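Local coordinates for protein COG0546: Predicted phosphatases (PDB 2AH5) that is of unconfirmed function but, as a predicted phosphatase of the haloacid dehalogenase-like family, probably hydrolyses phosphate esters, at residues F26-T29 against F30-G34; Q88-D91 against L92-L96; P137-A140 against D141-Q145. One frame throughout, in Å; residues are numbered along the deposited sequence.

All three contacts are local, each joining successive turns of one helix, and they sample the two parts of a haloacid dehalogenase-like hydrolase. Contact 1, at the end of helix 19-33, probably belongs to the helical cap; contacts 2 and 3 lie on helices 89-97 and 139-149 of the core built round the parallel sheet. The centre of contact 1 is about 37 Å from that of contact 2, on opposite sides of the chain's centre, and about 31 Å from that of contact 3. Contacts 2 and 3 have centres about 25 Å apart. Only contact 3 reaches the probable active site: Lys-139 touches the DxDx(T/V)-type motif, which Ile-89 of contact 2 merely approaches.

Contact 1 of 3, residues F26-T29 against F30-G34; sequences FTYT and FKELG
The carbonyl O of Thr-29 accepts the backbone N-H of Leu-33 at 2.9 Å from its N, and Leu-33 also leans its side chain on that oxygen, with CG 3.3 Å from O of Thr-29. Beyond it, CD1 of Leu-33 lies beside CG2 of Thr-29, the two side chains pointing the same way. Thr-29 suits a buried helical position because its OG1, beside the backbone N, bonds to the carbonyl of Ala-25 one turn earlier; the side chain also touches Tyr-71 of helix 64-79. A second pairing, Tyr-28 with Glu-32, lies on the more open side. CG of Glu-32 sits over one face of the tyrosine ring, 3.7 Å from its centroid and displaced toward the rim, in a CH-pi contact. The torsions bring this about: Tyr-28 carries CG anti to its own N (chi1 178°), and the glutamate chain bends at chi2, back over the ring. The carboxylate and ring planes are 20° apart. This is the last stretch of helix 19-33, probably in the cap of the hydrolase, and it closes in a Schellman motif: Gly-34 N bonds to Lys-31 O at 3.2 Å and, weakly, to Phe-30 O. Its phi of 72° is easy for a residue without a side chain. Phe-30 sets CE2 4.0 Å from CB of Phe-26, and both phenylalanines are buried, as their apolar rings require. Phe-26 meets Tyr-71 and Phe-55 edge-to-face. Lys-31, by contrast, extends its chain away from the preceding turn, where an ammonium group can remain hydrated.

Contact 2 of 3, residues Q88-D91 against L92-L96; sequences QIID and LLEEL
The carboxylate of Asp-91 is flanked by those of Glu-94 and Glu-95, and neither lies flat against it. OD1 of Asp-91 is 4.0 Å from OE1 of Glu-94, with the side chains crossing at about a right angle and the carboxylate planes 73° apart. Glu-95 instead runs alongside Asp-91, pointing the same way; its CG, 4.0 Å from that same OD1, presents a methylene while its OE2 stays farther off at 4.5 Å. The chi1 of Asp-91 (-159°) swings CG away from its own N and toward the next turn, which places its carboxylate near both glutamates. Glu-94 also lies obliquely across Ile-90: its CD is 3.8 Å from CG2 of Ile-90, so the aliphatic branch lines the base of the charged group. On the inner side the residues are apolar. CG2 of Ile-89 meets CD1 of Leu-93 at 3.8 Å, the chains crossing at a slant, and Leu-92 and Leu-93 are both buried. Leu-93 goes on to Phe-9 and Leu-102 of the central sheet, and Leu-92 to helix 204-208. Helix 89-97 is thus an amphipathic helix laid on the sheet of the Rossmann-like core. Gln-88 occupies the N-cap, and its carbonyl O takes the N-H of Leu-92, whose N is 3.0 Å away, starting the regular bonding of the helix. Having two other acids so close may raise the pKa of Asp-91 somewhat, while the helix N-terminus probably eases the cost for this residue, which lies in the first turn.

Contact 3 of 3, residues P137-A140 against D141-Q145; sequences PHKA and DVIHQ
Pro-137 crosses the side chain of Asp-141 at about a right angle, its CD 3.2 Å from OD2 of Asp-141; the CD next to the ring nitrogen is slightly polarised and tolerates an oxygen there. Its CB also lies over the centre of one face of the neighbouring His-138 ring. His-138 holds the N-cap, and its backbone N-H goes to the same OD2 of Asp-141, at 3.1 Å from N, using the anti lone pair, the one turned away from the other oxygen. Asp-141 delivers that oxygen because its CG stands beside its own N (chi1 -53°), directed back toward the start of the helix. The bond supplies the half of a capping box in which the N3 side chain caps the N-cap N-H, and an aspartate suits it, being short enough to turn back and negative near the positive helix end. The carbonyl O of His-138 meanwhile receives Val-142 N at 3.2 Å. Lys-139 comes next and is buried. Its CG passes 4.1 Å from CD1 of Ile-143, then the chain bends at chi2, chi3 and chi4; the side chain touches Thr-107, and NZ makes a long, weak ion pair with Asp-166. Ala-140, small enough to fit against Glu-172 and Thr-173 of helix 164-173, accepts His-144 N at 2.8 Å from its O, and that oxygen also lies 3.3 Å from CD2 of the His-144 ring. A lysine just inside a helix start, touching the probable DxDx(T/V) motif that follows strand 6-9, is consistent with the conserved lysine of haloacid dehalogenase-type active sites.

Contact 1 of 3, residues F26-T29 against F30-G34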
loop_
_atom_site.group_PDB
_atom_site.type_symbol
_atom_site.label_atom_id
_atom_site.label_comp_id
_atom_site.label_asym_id
_atom_site.label_seq_id
_atom_site.Cartn_x
_atom_site.Cartn_y
_atom_site.Cartn_z
ATOM N N PHE A 26 13.580 5.290 -8.141
ATOM C CA PHE A 26 14.846 4.969 -7.456
ATOM C C PHE A 26 16.069 5.105 -8.369
ATOM O O PHE A 26 17.067 5.739 -8.005
ATOM C CB PHE A 26 14.825 3.587 -6.822
ATOM C CG PHE A 26 14.157 3.574 -5.493
ATOM C CD1 PHE A 26 12.953 2.912 -5.335
ATOM C CD2 PHE A 26 14.715 4.268 -4.409
ATOM C CE1 PHE A 26 12.308 2.901 -4.107
ATOM C CE2 PHE A 26 14.066 4.251 -3.144
ATOM C CZ PHE A 26 12.856 3.583 -3.016
ATOM N N THR A 27 15.962 4.546 -9.559
ATOM C CA THR A 27 17.130 4.516 -10.473
ATOM C C THR A 27 17.426 5.925 -11.013
ATOM O O THR A 27 18.592 6.268 -11.258
ATOM C CB THR A 27 16.970 3.483 -11.619
ATOM O OG1 THR A 27 15.826 3.813 -12.399
ATOM C CG2 THR A 27 16.803 2.024 -11.056
ATOM N N TYR A 28 16.376 6.723 -11.221
ATOM C CA TYR A 28 16.579 8.151 -11.562
ATOM C C TYR A 28 17.386 8.841 -10.475
ATOM O O TYR A 28 18.292 9.648 -10.761
ATOM C CB TYR A 28 15.233 8.900 -11.782
ATOM C CG TYR A 28 15.454 10.372 -12.088
ATOM C CD1 TYR A 28 15.956 10.767 -13.329
ATOM C CD2 TYR A 28 15.249 11.359 -11.102
ATOM C CE1 TYR A 28 16.186 12.122 -13.622
ATOM C CE2 TYR A 28 15.476 12.718 -11.381
ATOM C CZ TYR A 28 15.958 13.080 -12.638
ATOM O OH TYR A 28 16.226 14.401 -12.930
ATOM N N THR A 29 17.045 8.546 -9.216
ATOM C CA THR A 29 17.741 9.159 -8.079
ATOM C C THR A 29 19.212 8.783 -8.039
ATOM O O THR A 29 20.061 9.651 -7.926
ATOM C CB THR A 29 17.035 8.854 -6.740
ATOM O OG1 THR A 29 15.670 9.276 -6.846
ATOM C CG2 THR A 29 17.709 9.633 -5.562
ATOM N N PHE A 30 19.509 7.491 -8.138
ATOM C CA PHE A 30 20.900 7.034 -8.172
ATOM C C PHE A 30 21.681 7.586 -9.373
ATOM O O PHE A 30 22.861 7.953 -9.213
ATOM C CB PHE A 30 20.969 5.512 -8.088
ATOM C CG PHE A 30 20.311 4.948 -6.835
ATOM C CD1 PHE A 30 20.685 5.398 -5.570
ATOM C CD2 PHE A 30 19.338 3.968 -6.931
ATOM C CE1 PHE A 30 20.077 4.872 -4.396
ATOM C CE2 PHE A 30 18.722 3.448 -5.786
ATOM C CZ PHE A 30 19.094 3.910 -4.513
ATOM N N LYS A 31 21.047 7.653 -10.545
ATOM C CA LYS A 31 21.661 8.323 -11.721
ATOM C C LYS A 31 22.041 9.787 -11.379
ATOM O O LYS A 31 23.151 10.235 -11.648
ATOM C CB LYS A 31 20.733 8.273 -12.941
ATOM C CG LYS A 31 21.139 9.269 -14.070
ATOM C CD LYS A 31 20.193 9.265 -15.235
ATOM C CE LYS A 31 20.637 10.294 -16.262
ATOM N NZ LYS A 31 19.936 10.137 -17.577
ATOM N N GLU A 32 21.124 10.525 -10.755
ATOM C CA GLU A 32 21.391 11.934 -10.451
ATOM C C GLU A 32 22.468 12.107 -9.402
ATOM O O GLU A 32 23.282 13.063 -9.471
ATOM C CB GLU A 32 20.100 12.665 -10.044
ATOM C CG GLU A 32 19.094 12.852 -11.205
ATOM C CD GLU A 32 19.719 13.555 -12.411
ATOM O OE1 GLU A 32 20.228 14.673 -12.239
ATOM O OE2 GLU A 32 19.730 12.973 -13.513
ATOM N N LEU A 33 22.499 11.179 -8.443
ATOM C CA LEU A 33 23.503 11.210 -7.375
ATOM C C LEU A 33 24.868 10.648 -7.824
ATOM O O LEU A 33 25.878 10.784 -7.116
ATOM C CB LEU A 33 22.983 10.488 -6.135
ATOM C CG LEU A 33 21.759 11.128 -5.459
ATOM C CD1 LEU A 33 21.344 10.327 -4.237
ATOM C CD2 LEU A 33 21.957 12.605 -5.093
ATOM N N GLY A 34 24.877 10.019 -8.993
ATOM C CA GLY A 34 26.082 9.473 -9.601
ATOM C C GLY A 34 26.593 8.228 -8.901
ATOM O O GLY A 34 27.800 8.058 -8.748
#

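Contact 2 of 3, residues Q88-D91 against L92-L96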
loop_
_atom_site.group_PDB
_atom_site.type_symbol
_atom_site.label_atom_id
_atom_site.label_comp_id
_atom_site.label_asym_id
_atom_site.label_seq_id
_atom_site.Cartn_x
_atom_site.Cartn_y
_atom_site.Cartn_z
ATOM N N GLN A 88 -7.336 -9.017 -12.401
ATOM C CA GLN A 88 -8.547 -9.357 -11.617
ATOM C C GLN A 88 -8.921 -8.368 -10.476
ATOM O O GLN A 88 -9.886 -8.590 -9.713
ATOM C CB GLN A 88 -8.435 -10.797 -11.059
ATOM C CG GLN A 88 -8.168 -11.890 -12.098
ATOM C CD GLN A 88 -9.182 -11.889 -13.227
ATOM O OE1 GLN A 88 -8.846 -11.601 -14.380
ATOM N NE2 GLN A 88 -10.432 -12.186 -12.897
ATOM N N ILE A 89 -8.173 -7.274 -10.338
ATOM C CA ILE A 89 -8.497 -6.311 -9.277
ATOM C C ILE A 89 -9.862 -5.637 -9.487
ATOM O O ILE A 89 -10.634 -5.494 -8.538
ATOM C CB ILE A 89 -7.371 -5.239 -9.064
ATOM C CG1 ILE A 89 -6.130 -5.880 -8.443
ATOM C CG2 ILE A 89 -7.872 -4.102 -8.162
ATOM C CD1 ILE A 89 -6.329 -6.523 -7.006
ATOM N N ILE A 90 -10.163 -5.220 -10.719
ATOM C CA ILE A 90 -11.493 -4.657 -11.024
ATOM C C ILE A 90 -12.595 -5.647 -10.623
ATOM O O ILE A 90 -13.566 -5.255 -9.966
ATOM C CB ILE A 90 -11.657 -4.212 -12.511
ATOM C CG1 ILE A 90 -10.718 -3.044 -12.861
ATOM C CG2 ILE A 90 -13.101 -3.781 -12.795
ATOM C CD1 ILE A 90 -11.145 -1.703 -12.269
ATOM N N ASP A 91 -12.436 -6.918 -11.016
ATOM C CA ASP A 91 -13.394 -7.980 -10.615
ATOM C C ASP A 91 -13.581 -8.036 -9.093
ATOM O O ASP A 91 -14.718 -8.067 -8.599
ATOM C CB ASP A 91 -12.980 -9.346 -11.153
ATOM C CG ASP A 91 -14.151 -10.340 -11.213
ATOM O OD1 ASP A 91 -15.346 -9.891 -11.234
ATOM O OD2 ASP A 91 -13.851 -11.556 -11.250
ATOM N N LEU A 92 -12.476 -8.046 -8.362
ATOM C CA LEU A 92 -12.517 -8.137 -6.896
ATOM C C LEU A 92 -13.254 -6.947 -6.313
ATOM O O LEU A 92 -14.112 -7.093 -5.426
ATOM C CB LEU A 92 -11.084 -8.156 -6.336
ATOM C CG LEU A 92 -10.999 -8.097 -4.814
ATOM C CD1 LEU A 92 -11.665 -9.325 -4.179
ATOM C CD2 LEU A 92 -9.524 -7.992 -4.436
ATOM N N LEU A 93 -12.897 -5.753 -6.781
ATOM C CA LEU A 93 -13.572 -4.546 -6.286
ATOM C C LEU A 93 -15.078 -4.482 -6.596
ATOM O O LEU A 93 -15.868 -4.155 -5.714
ATOM C CB LEU A 93 -12.882 -3.298 -6.822
ATOM C CG LEU A 93 -11.445 -3.119 -6.342
ATOM C CD1 LEU A 93 -10.821 -1.893 -7.056
ATOM C CD2 LEU A 93 -11.415 -2.987 -4.800
ATOM N N GLU A 94 -15.460 -4.769 -7.836
ATOM C CA GLU A 94 -16.886 -4.797 -8.222
ATOM C C GLU A 94 -17.642 -5.738 -7.292
ATOM O O GLU A 94 -18.705 -5.399 -6.763
ATOM C CB GLU A 94 -17.059 -5.276 -9.681
ATOM C CG GLU A 94 -16.548 -4.374 -10.762
ATOM C CD GLU A 94 -16.634 -5.026 -12.154
ATOM O OE1 GLU A 94 -16.090 -6.158 -12.350
ATOM O OE2 GLU A 94 -17.215 -4.388 -13.071
ATOM N N GLU A 95 -17.072 -6.917 -7.046
ATOM C CA GLU A 95 -17.731 -7.909 -6.203
ATOM C C GLU A 95 -17.839 -7.477 -4.744
ATOM O O GLU A 95 -18.930 -7.506 -4.175
ATOM C CB GLU A 95 -17.018 -9.258 -6.322
ATOM C CG GLU A 95 -17.245 -9.950 -7.670
ATOM C CD GLU A 95 -18.733 -10.187 -7.937
ATOM O OE1 GLU A 95 -19.370 -10.874 -7.111
ATOM O OE2 GLU A 95 -19.260 -9.665 -8.944
ATOM N N LEU A 96 -16.732 -7.039 -4.146
ATOM C CA LEU A 96 -16.762 -6.630 -2.726
ATOM C C LEU A 96 -17.584 -5.355 -2.509
ATOM O O LEU A 96 -18.373 -5.304 -1.569
ATOM C CB LEU A 96 -15.349 -6.457 -2.151
ATOM C CG LEU A 96 -14.558 -7.722 -1.836
ATOM C CD1 LEU A 96 -13.107 -7.352 -1.462
ATOM C CD2 LEU A 96 -15.180 -8.536 -0.706
#

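Contact 3 of 3, residues P137-A140 against D141-Q145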
loop_
_atom_site.group_PDB
_atom_site.type_symbol
_atom_site.label_atom_id
_atom_site.label_comp_id
_atom_site.label_asym_id
_atom_site.label_seq_id
_atom_site.Cartn_x
_atom_site.Cartn_y
_atom_site.Cartn_z
ATOM N N PRO A 137 0.945 9.744 10.332
ATOM C CA PRO A 137 2.239 9.456 9.675
ATOM C C PRO A 137 2.499 7.989 9.277
ATOM O O PRO A 137 3.188 7.717 8.263
ATOM C CB PRO A 137 3.276 9.934 10.699
ATOM C CG PRO A 137 2.531 10.370 11.886
ATOM C CD PRO A 137 1.098 10.036 11.766
ATOM N N HIS A 138 1.971 7.042 10.039
ATOM C CA HIS A 138 2.239 5.621 9.762
ATOM C C HIS A 138 0.960 4.844 9.557
ATOM O O HIS A 138 -0.124 5.371 9.767
ATOM C CB HIS A 138 3.039 4.975 10.896
ATOM C CG HIS A 138 4.328 5.673 11.181
ATOM N ND1 HIS A 138 4.584 6.297 12.383
ATOM C CD2 HIS A 138 5.425 5.863 10.413
ATOM C CE1 HIS A 138 5.796 6.826 12.350
ATOM N NE2 HIS A 138 6.326 6.574 11.168
ATOM N N LYS A 139 1.106 3.572 9.184
ATOM C CA LYS A 139 -0.056 2.733 8.851
ATOM C C LYS A 139 -1.118 2.693 9.952
ATOM O O LYS A 139 -2.323 2.856 9.664
ATOM C CB LYS A 139 0.394 1.312 8.425
ATOM C CG LYS A 139 -0.693 0.407 7.803
ATOM C CD LYS A 139 -1.459 1.061 6.641
ATOM C CE LYS A 139 -0.860 0.839 5.236
ATOM N NZ LYS A 139 0.593 0.866 5.114
ATOM N N ALA A 140 -0.704 2.495 11.210
ATOM C CA ALA A 140 -1.687 2.462 12.309
ATOM C C ALA A 140 -2.523 3.755 12.409
ATOM O O ALA A 140 -3.734 3.703 12.631
ATOM C CB ALA A 140 -0.995 2.155 13.668
ATOM N N ASP A 141 -1.864 4.908 12.271
ATOM C CA ASP A 141 -2.552 6.218 12.346
ATOM C C ASP A 141 -3.592 6.385 11.224
ATOM O O ASP A 141 -4.726 6.868 11.453
ATOM C CB ASP A 141 -1.520 7.333 12.276
ATOM C CG ASP A 141 -0.412 7.154 13.305
ATOM O OD1 ASP A 141 -0.728 7.103 14.509
ATOM O OD2 ASP A 141 0.760 7.015 12.902
ATOM N N VAL A 142 -3.229 5.924 10.029
ATOM C CA VAL A 142 -4.132 5.979 8.879
ATOM C C VAL A 142 -5.370 5.104 9.140
ATOM O O VAL A 142 -6.514 5.524 8.929
ATOM C CB VAL A 142 -3.381 5.556 7.574
ATOM C CG1 VAL A 142 -4.322 5.552 6.385
ATOM C CG2 VAL A 142 -2.195 6.505 7.307
ATOM N N ILE A 143 -5.132 3.901 9.647
ATOM C CA ILE A 143 -6.209 2.963 9.986
ATOM C C ILE A 143 -7.112 3.582 11.073
ATOM O O ILE A 143 -8.351 3.580 10.939
ATOM C CB ILE A 143 -5.620 1.603 10.453
ATOM C CG1 ILE A 143 -4.930 0.876 9.285
ATOM C CG2 ILE A 143 -6.676 0.726 11.110
ATOM C CD1 ILE A 143 -4.220 -0.428 9.618
ATOM N N HIS A 144 -6.493 4.117 12.135
ATOM C CA HIS A 144 -7.255 4.856 13.155
ATOM C C HIS A 144 -8.149 5.935 12.546
ATOM O O HIS A 144 -9.316 6.066 12.911
ATOM C CB HIS A 144 -6.334 5.522 14.193
ATOM C CG HIS A 144 -5.853 4.595 15.276
ATOM N ND1 HIS A 144 -6.698 3.778 16.004
ATOM C CD2 HIS A 144 -4.607 4.365 15.753
ATOM C CE1 HIS A 144 -5.990 3.080 16.875
ATOM N NE2 HIS A 144 -4.720 3.422 16.746
ATOM N N GLN A 145 -7.583 6.732 11.651
ATOM C CA GLN A 145 -8.346 7.791 11.013
ATOM C C GLN A 145 -9.562 7.234 10.232
ATOM O O GLN A 145 -10.686 7.760 10.359
ATOM C CB GLN A 145 -7.444 8.610 10.108
ATOM C CG GLN A 145 -8.205 9.758 9.462
ATOM C CD GLN A 145 -7.352 10.662 8.619
ATOM O OE1 GLN A 145 -6.145 10.437 8.451
ATOM N NE2 GLN A 145 -7.977 11.725 8.090
#